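Local coordinates for toxin protein (Yersinia entomophaga, PDB 6AQK), which probably acts as an ADP-ribosyltransferase, using NAD+ to ADP-ribosylate a target as the C-terminal toxin domain of an RHS protein, at residues Pro17-Gln22 and Pro142-Thr147; Pro28-Phe33 and Lys82-Ile87. One frame throughout, in Å; residues are numbered along the deposited sequence.

From the N terminus, the chain forms helix 19-23 and, after a short connection, helix 27-39, so the first segments of the two contacts follow closely in sequence. Contact 2 closes the shorter loop, from 28-33 to helix 74-90 across a wholly non-strand region that includes helix 51-63. Contact 1 closes a much longer one, from 17-22 to strand 145-148, and contact 2 lies entirely within it. The centres are about 8 Å apart and the two sites touch, with Gln-22 against Tyr-30 and Leu-19 against Ile-87. Contact 2 thus joins two helices of the N-terminal region, and contact 1 fastens that region to the two-stranded sheet.

Contact 1 (Pro17-Gln22 and Pro142-Thr147); sequences PALYKQ and PLIMST
The short N-terminal helix 19-23 meets the lead-in to strand 145-148 where Gln-22 and Leu-19 close on Ile-144. Ile-144 approaches the glutamine from across the interface and lies over the flat face of its amide: CB of Ile-144 is 3.7 Å from NE2 of Gln-22, and CG2 of Ile-144 is 3.8 Å from OE1 of Gln-22. The methyl CD1 of Ile-144 instead rests on the aliphatic part of the chain, 3.8 Å from CG of Gln-22. A sharp bend at the second torsion of Gln-22 (chi2 -92°), together with the third (chi3 -10°), sets the amide broadside to the isoleucine, making this a van der Waals contact across the amide plane. Leu-19 flanks the same branch more loosely, running alongside but pointing the other way, its CD1 4.2 Å from CG2 of Ile-144.

Ile-144 lies where the chain runs into strand 145-148, which pairs antiparallel with 184-187. Ser-146 and Thr-147 on this strand, with Arg-104 and Glu-184, are consistent with the R-S-E signature of ADP-ribosyltransferases, in which such residues surround the NAD+ site; Arg-104 hydrogen-bonds to the Ser-146 carbonyl, and Thr-147 OG1 to Val-185 O. Leu-84 of helix 74-90 and Thr-186 of the partner strand also touch Ile-144, while Tyr-27 and Tyr-30 pack against Gln-22.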
ATOM      1  N   PRO A  17      -9.705  16.346   6.998  1.00 32.76           N
ATOM      2  CA  PRO A  17      -9.519  15.399   5.886  1.00 30.96           C
ATOM      3  C   PRO A  17     -10.276  14.089   6.033  1.00 31.88           C
ATOM      4  O   PRO A  17     -10.260  13.453   7.090  1.00 31.58           O
ATOM      5  CB  PRO A  17      -8.036  15.154   5.931  1.00 31.08           C
ATOM      6  CG  PRO A  17      -7.450  16.478   6.359  1.00 33.76           C
ATOM      7  CD  PRO A  17      -8.436  17.006   7.380  1.00 31.67           C
ATOM      8  N   ALA A  18     -11.042  13.739   5.011  1.00 31.44           N
ATOM      9  CA  ALA A  18     -11.692  12.473   4.945  1.00 30.19           C
ATOM     10  C   ALA A  18     -10.710  11.336   5.032  1.00 31.45           C
ATOM     11  O   ALA A  18     -11.078  10.244   5.489  1.00 30.08           O
ATOM     12  CB  ALA A  18     -12.505  12.386   3.669  1.00 30.54           C
ATOM     13  N   LEU A  19      -9.463  11.584   4.630  1.00 28.77           N
ATOM     14  CA  LEU A  19      -8.419  10.559   4.821  1.00 31.96           C
ATOM     15  C   LEU A  19      -8.328   9.972   6.248  1.00 33.57           C
ATOM     16  O   LEU A  19      -8.035   8.761   6.392  1.00 31.69           O
ATOM     17  CB  LEU A  19      -7.056  11.079   4.373  1.00 33.16           C
ATOM     18  CG  LEU A  19      -5.858  10.200   4.323  1.00 35.83           C
ATOM     19  CD1 LEU A  19      -6.204   9.023   3.432  1.00 37.68           C
ATOM     20  CD2 LEU A  19      -4.669  10.936   3.717  1.00 37.85           C
ATOM     21  N   TYR A  20      -8.572  10.795   7.291  1.00 31.07           N
ATOM     22  CA  TYR A  20      -8.548  10.295   8.666  1.00 32.25           C
ATOM     23  C   TYR A  20      -9.484   9.110   8.854  1.00 33.81           C
ATOM     24  O   TYR A  20      -9.153   8.182   9.628  1.00 32.39           O
ATOM     25  CB  TYR A  20      -8.996  11.333   9.683  1.00 33.55           C
ATOM     26  CG  TYR A  20      -7.960  12.368  10.040  1.00 36.08           C
ATOM     27  CD1 TYR A  20      -6.889  12.081  10.890  1.00 47.46           C
ATOM     28  CD2 TYR A  20      -8.131  13.682   9.646  1.00 41.39           C
ATOM     29  CE1 TYR A  20      -5.969  13.095  11.204  1.00 53.88           C
ATOM     30  CE2 TYR A  20      -7.233  14.678   9.946  1.00 40.88           C
ATOM     31  CZ  TYR A  20      -6.170  14.405  10.705  1.00 51.30           C
ATOM     32  OH  TYR A  20      -5.378  15.479  10.924  1.00 54.34           O
ATOM     33  N   LYS A  21     -10.677   9.177   8.273  1.00 31.77           N
ATOM     34  CA  LYS A  21     -11.625   8.045   8.337  1.00 35.32           C
ATOM     35  C   LYS A  21     -11.067   6.682   7.894  1.00 36.14           C
ATOM     36  O   LYS A  21     -11.396   5.663   8.481  1.00 34.01           O
ATOM     37  CB  LYS A  21     -12.959   8.332   7.615  1.00 37.52           C
ATOM     38  CG  LYS A  21     -13.797   9.466   8.234  1.00 41.66           C
ATOM     39  CD  LYS A  21     -14.961   9.832   7.323  1.00 40.89           C
ATOM     40  N   GLN A  22     -10.203   6.666   6.884  1.00 32.72           N
ATOM     41  CA  GLN A  22      -9.615   5.449   6.399  1.00 34.34           C
ATOM     42  C   GLN A  22      -8.446   4.960   7.272  1.00 35.54           C
ATOM     43  O   GLN A  22      -8.115   3.777   7.267  1.00 34.58           O
ATOM     44  CB  GLN A  22      -9.069   5.777   4.991  1.00 33.95           C
ATOM     45  CG  GLN A  22      -8.509   4.614   4.249  1.00 34.96           C
ATOM     46  CD  GLN A  22      -7.048   4.372   4.411  1.00 30.43           C
ATOM     47  OE1 GLN A  22      -6.302   5.168   4.949  1.00 43.39           O
ATOM     48  NE2 GLN A  22      -6.616   3.186   3.940  1.00 40.85           N
ATOM     49  N   PRO A 142      -3.612  -0.810  -5.762  1.00 32.01           N
ATOM     50  CA  PRO A 142      -4.958  -1.211  -5.412  1.00 30.97           C
ATOM     51  C   PRO A 142      -5.327  -0.899  -3.994  1.00 29.96           C
ATOM     52  O   PRO A 142      -6.351  -1.447  -3.488  1.00 30.95           O
ATOM     53  CB  PRO A 142      -4.923  -2.738  -5.630  1.00 30.50           C
ATOM     54  CG  PRO A 142      -3.559  -3.109  -5.208  1.00 33.35           C
ATOM     55  CD  PRO A 142      -2.666  -1.947  -5.665  1.00 32.73           C
ATOM     56  N   LEU A 143      -4.518  -0.106  -3.299  1.00 26.91           N
ATOM     57  CA  LEU A 143      -4.883   0.435  -1.960  1.00 27.07           C
ATOM     58  C   LEU A 143      -4.490   1.891  -1.852  1.00 27.63           C
ATOM     59  O   LEU A 143      -3.678   2.452  -2.665  1.00 28.28           O
ATOM     60  CB  LEU A 143      -4.213  -0.367  -0.826  1.00 28.44           C
ATOM     61  CG  LEU A 143      -2.681  -0.239  -0.754  1.00 28.98           C
ATOM     62  CD1 LEU A 143      -2.113  -0.631   0.582  1.00 35.71           C
ATOM     63  CD2 LEU A 143      -2.021  -1.061  -1.885  1.00 33.96           C
ATOM     64  N   ILE A 144      -5.002   2.520  -0.793  1.00 27.78           N
ATOM     65  CA  ILE A 144      -4.454   3.760  -0.291  1.00 28.66           C
ATOM     66  C   ILE A 144      -3.186   3.371   0.508  1.00 26.67           C
ATOM     67  O   ILE A 144      -3.246   2.726   1.559  1.00 31.96           O
ATOM     68  CB  ILE A 144      -5.487   4.503   0.642  1.00 29.70           C
ATOM     69  CG1 ILE A 144      -6.681   4.946  -0.210  1.00 29.88           C
ATOM     70  CG2 ILE A 144      -4.814   5.641   1.439  1.00 30.34           C
ATOM     71  CD1 ILE A 144      -7.902   5.462   0.554  1.00 33.06           C
ATOM     72  N   MET A 145      -2.047   3.762   0.032  1.00 25.84           N
ATOM     73  CA  MET A 145      -0.828   3.207   0.539  1.00 24.51           C
ATOM     74  C   MET A 145      -0.057   4.204   1.409  1.00 27.93           C
ATOM     75  O   MET A 145       0.353   5.258   0.928  1.00 27.88           O
ATOM     76  CB  MET A 145       0.079   2.819  -0.699  1.00 25.04           C
ATOM     77  CG  MET A 145       1.342   2.136  -0.261  1.00 27.47           C
ATOM     78  SD  MET A 145       2.434   1.795  -1.649  1.00 33.77           S
ATOM     79  CE  MET A 145       1.805   0.209  -2.028  1.00 34.62           C
ATOM     80  N   SER A 146       0.271   3.785   2.644  1.00 27.57           N
ATOM     81  CA  SER A 146       1.095   4.550   3.545  1.00 26.63           C
ATOM     82  C   SER A 146       2.522   4.170   3.362  1.00 28.75           C
ATOM     83  O   SER A 146       2.815   3.034   2.996  1.00 27.62           O
ATOM     84  CB  SER A 146       0.710   4.297   4.989  1.00 33.93           C
ATOM     85  OG  SER A 146       0.878   2.909   5.321  1.00 35.90           O
ATOM     86  N   THR A 147       3.388   5.141   3.559  1.00 28.08           N
ATOM     87  CA  THR A 147       4.793   4.953   3.395  1.00 30.62           C
ATOM     88  C   THR A 147       5.478   5.787   4.491  1.00 28.80           C
ATOM     89  O   THR A 147       4.837   6.629   5.090  1.00 28.88           O
ATOM     90  CB  THR A 147       5.288   5.363   1.961  1.00 28.56           C
ATOM     91  OG1 THR A 147       5.339   6.798   1.807  1.00 27.69           O
ATOM     92  CG2 THR A 147       4.413   4.707   0.831  1.00 28.54           C
TER

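Contact 2 (Pro28-Phe33 and Lys82-Ile87); sequences PYYSSF and KTLGKI
Tyr-30 and Phe-33, one turn apart on the same helix, meet Thr-83 and Leu-84 in a buried contact. The phenol end of Tyr-30 comes across Thr-83 at about a right angle. Its OH lies 3.3 Å from OG1 of Thr-83 and equally close to CB and CG2 of that residue, so the oxygen sits against the whole branched end of the threonine. The ring carbon CE2 of Tyr-30 adds a contact of 3.7 Å to CG2 of Thr-83. Leu-84 divides its two methyls between the aromatic residues: CD2 comes to the edge of the Tyr-30 ring, near its plane and 4.2 Å from CD2 of Tyr-30, and CD1 packs more closely on Phe-33, 3.6 Å from its CE1.

The segments 28-33 and 82-87 cross almost perpendicularly, at -88°, with their axes 12.1 Å apart. Large side chains bridge this wide separation, in an N-terminal region of helices and loops, without strands, that precedes strand 101-106. The first torsions of the two aromatic residues differ, -172° in Phe-33 and -75° in Tyr-30, which directs the Phe-33 ring to Leu-84 while the Tyr-30 phenol reaches Thr-83.

A second shell surrounds these groups. The rings of Phe-54 and Trp-58 each pack edge-to-face with Phe-33, Val-80 touches both aromatic residues, and Thr-83 OG1 is hydrogen-bonded to the carbonyl of Glu-79, one turn earlier. Lys-21 of helix 19-23 touches both Tyr-30 and Thr-83. Separately, within helix 27-39, the Pro-28 carbonyl accepts two hydrogen bonds from Ser-32, one from its backbone N and one of 2.7 Å from Ser-32 OG to Pro-28 O, the latter directed in the carbonyl plane onto a lone pair.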
ATOM      1  N   PRO A  28      -9.967  -1.407   9.029  1.00 35.25           N
ATOM      2  CA  PRO A  28     -10.383  -2.725   8.508  1.00 39.77           C
ATOM      3  C   PRO A  28     -11.560  -2.690   7.510  1.00 35.44           C
ATOM      4  O   PRO A  28     -11.588  -3.486   6.579  1.00 33.73           O
ATOM      5  CB  PRO A  28     -10.811  -3.481   9.797  1.00 42.83           C
ATOM      6  CG  PRO A  28      -9.991  -2.858  10.885  1.00 43.90           C
ATOM      7  CD  PRO A  28     -10.011  -1.403  10.514  1.00 39.00           C
ATOM      8  N   TYR A  29     -12.513  -1.792   7.730  1.00 33.39           N
ATOM      9  CA  TYR A  29     -13.633  -1.621   6.792  1.00 31.42           C
ATOM     10  C   TYR A  29     -13.101  -1.109   5.417  1.00 30.58           C
ATOM     11  O   TYR A  29     -13.494  -1.578   4.372  1.00 29.33           O
ATOM     12  CB  TYR A  29     -14.645  -0.631   7.327  1.00 34.14           C
ATOM     13  CG  TYR A  29     -15.467  -1.225   8.460  1.00 31.73           C
ATOM     14  CD1 TYR A  29     -16.582  -1.955   8.196  1.00 33.82           C
ATOM     15  CD2 TYR A  29     -15.055  -1.102   9.808  1.00 40.86           C
ATOM     16  CE1 TYR A  29     -17.337  -2.507   9.236  1.00 35.18           C
ATOM     17  CE2 TYR A  29     -15.804  -1.665  10.854  1.00 37.24           C
ATOM     18  CZ  TYR A  29     -16.933  -2.347  10.543  1.00 36.55           C
ATOM     19  OH  TYR A  29     -17.667  -2.944  11.507  1.00 41.90           O
ATOM     20  N   TYR A  30     -12.217  -0.151   5.451  1.00 30.41           N
ATOM     21  CA  TYR A  30     -11.648   0.468   4.198  1.00 31.76           C
ATOM     22  C   TYR A  30     -10.730  -0.491   3.472  1.00 32.71           C
ATOM     23  O   TYR A  30     -10.787  -0.642   2.211  1.00 32.23           O
ATOM     24  CB  TYR A  30     -10.904   1.812   4.534  1.00 31.55           C
ATOM     25  CG  TYR A  30     -11.931   2.875   4.799  1.00 29.95           C
ATOM     26  CD1 TYR A  30     -12.530   2.975   6.055  1.00 31.28           C
ATOM     27  CD2 TYR A  30     -12.382   3.710   3.777  1.00 30.97           C
ATOM     28  CE1 TYR A  30     -13.556   3.873   6.293  1.00 35.46           C
ATOM     29  CE2 TYR A  30     -13.417   4.612   4.004  1.00 34.61           C
ATOM     30  CZ  TYR A  30     -14.000   4.675   5.271  1.00 37.57           C
ATOM     31  OH  TYR A  30     -14.981   5.533   5.553  1.00 31.77           O
ATOM     32  N   SER A  31      -9.864  -1.131   4.257  1.00 33.00           N
ATOM     33  CA  SER A  31      -8.949  -2.108   3.713  1.00 33.70           C
ATOM     34  C   SER A  31      -9.712  -3.286   3.056  1.00 34.21           C
ATOM     35  O   SER A  31      -9.440  -3.663   1.926  1.00 30.89           O
ATOM     36  CB  SER A  31      -8.022  -2.642   4.798  1.00 38.76           C
ATOM     37  OG  SER A  31      -7.069  -3.475   4.161  1.00 46.46           O
ATOM     38  N   SER A  32     -10.693  -3.834   3.764  1.00 31.75           N
ATOM     39  CA  SER A  32     -11.459  -4.924   3.246  1.00 32.43           C
ATOM     40  C   SER A  32     -12.319  -4.563   2.010  1.00 33.89           C
ATOM     41  O   SER A  32     -12.515  -5.412   1.087  1.00 32.34           O
ATOM     42  CB  SER A  32     -12.257  -5.578   4.399  1.00 33.88           C
ATOM     43  OG  SER A  32     -13.273  -4.727   4.883  1.00 37.29           O
ATOM     44  N   PHE A  33     -12.803  -3.321   1.953  1.00 30.04           N
ATOM     45  CA  PHE A  33     -13.530  -2.817   0.818  1.00 28.15           C
ATOM     46  C   PHE A  33     -12.568  -2.804  -0.442  1.00 32.49           C
ATOM     47  O   PHE A  33     -12.967  -3.268  -1.535  1.00 31.05           O
ATOM     48  CB  PHE A  33     -13.996  -1.412   1.083  1.00 30.03           C
ATOM     49  CG  PHE A  33     -14.931  -0.814   0.044  1.00 30.13           C
ATOM     50  CD1 PHE A  33     -14.446  -0.178  -1.132  1.00 31.12           C
ATOM     51  CD2 PHE A  33     -16.282  -0.746   0.290  1.00 31.36           C
ATOM     52  CE1 PHE A  33     -15.319   0.374  -2.061  1.00 31.33           C
ATOM     53  CE2 PHE A  33     -17.143  -0.169  -0.618  1.00 30.68           C
ATOM     54  CZ  PHE A  33     -16.662   0.388  -1.806  1.00 31.90           C
ATOM     55  N   LYS A  82     -18.697   6.798  -0.417  1.00 32.87           N
ATOM     56  CA  LYS A  82     -18.667   8.238  -0.405  1.00 33.09           C
ATOM     57  C   LYS A  82     -17.351   8.775   0.180  1.00 31.97           C
ATOM     58  O   LYS A  82     -16.805   9.735  -0.331  1.00 34.88           O
ATOM     59  CB  LYS A  82     -19.863   8.786   0.396  1.00 38.48           C
ATOM     60  CG  LYS A  82     -21.200   8.415  -0.232  1.00 41.65           C
ATOM     61  N   THR A  83     -16.819   8.112   1.207  1.00 30.81           N
ATOM     62  CA  THR A  83     -15.614   8.595   1.876  1.00 29.22           C
ATOM     63  C   THR A  83     -14.455   8.489   0.888  1.00 28.34           C
ATOM     64  O   THR A  83     -13.695   9.419   0.800  1.00 28.20           O
ATOM     65  CB  THR A  83     -15.349   7.833   3.169  1.00 31.66           C
ATOM     66  OG1 THR A  83     -16.344   8.184   4.125  1.00 34.56           O
ATOM     67  CG2 THR A  83     -14.098   8.245   3.806  1.00 32.02           C
ATOM     68  N   LEU A  84     -14.398   7.372   0.152  1.00 30.59           N
ATOM     69  CA  LEU A  84     -13.346   7.176  -0.887  1.00 29.59           C
ATOM     70  C   LEU A  84     -13.406   8.295  -1.916  1.00 27.82           C
ATOM     71  O   LEU A  84     -12.395   8.882  -2.244  1.00 29.47           O
ATOM     72  CB  LEU A  84     -13.393   5.794  -1.519  1.00 31.45           C
ATOM     73  CG  LEU A  84     -13.029   4.630  -0.621  1.00 32.71           C
ATOM     74  CD1 LEU A  84     -13.381   3.317  -1.284  1.00 33.88           C
ATOM     75  CD2 LEU A  84     -11.546   4.633  -0.201  1.00 32.54           C
ATOM     76  N   GLY A  85     -14.632   8.623  -2.343  1.00 28.73           N
ATOM     77  CA  GLY A  85     -14.956   9.764  -3.190  1.00 33.44           C
ATOM     78  C   GLY A  85     -14.462  11.082  -2.667  1.00 32.06           C
ATOM     79  O   GLY A  85     -13.746  11.825  -3.384  1.00 32.51           O
ATOM     80  N   LYS A  86     -14.777  11.354  -1.384  1.00 32.04           N
ATOM     81  CA  LYS A  86     -14.287  12.556  -0.736  1.00 32.97           C
ATOM     82  C   LYS A  86     -12.818  12.648  -0.644  1.00 30.22           C
ATOM     83  O   LYS A  86     -12.284  13.736  -0.846  1.00 30.28           O
ATOM     84  CB  LYS A  86     -14.893  12.785   0.654  1.00 39.18           C
ATOM     85  CG  LYS A  86     -16.402  12.927   0.594  1.00 51.41           C
ATOM     86  CD  LYS A  86     -16.910  14.000   1.574  1.00 61.77           C
ATOM     87  CE  LYS A  86     -16.647  13.631   3.010  1.00 67.06           C
ATOM     88  NZ  LYS A  86     -17.318  12.330   3.338  1.00 77.28           N
ATOM     89  N   ILE A  87     -12.142  11.510  -0.353  1.00 28.74           N
ATOM     90  CA  ILE A  87     -10.689  11.532  -0.251  1.00 28.96           C
ATOM     91  C   ILE A  87     -10.072  12.004  -1.590  1.00 26.62           C
ATOM     92  O   ILE A  87      -9.167  12.800  -1.609  1.00 29.21           O
ATOM     93  CB  ILE A  87     -10.165  10.133   0.206  1.00 30.68           C
ATOM     94  CG1 ILE A  87     -10.524   9.914   1.665  1.00 28.71           C
ATOM     95  CG2 ILE A  87      -8.694  10.004   0.022  1.00 33.31           C
ATOM     96  CD1 ILE A  87     -10.327   8.499   2.161  1.00 29.64           C
TER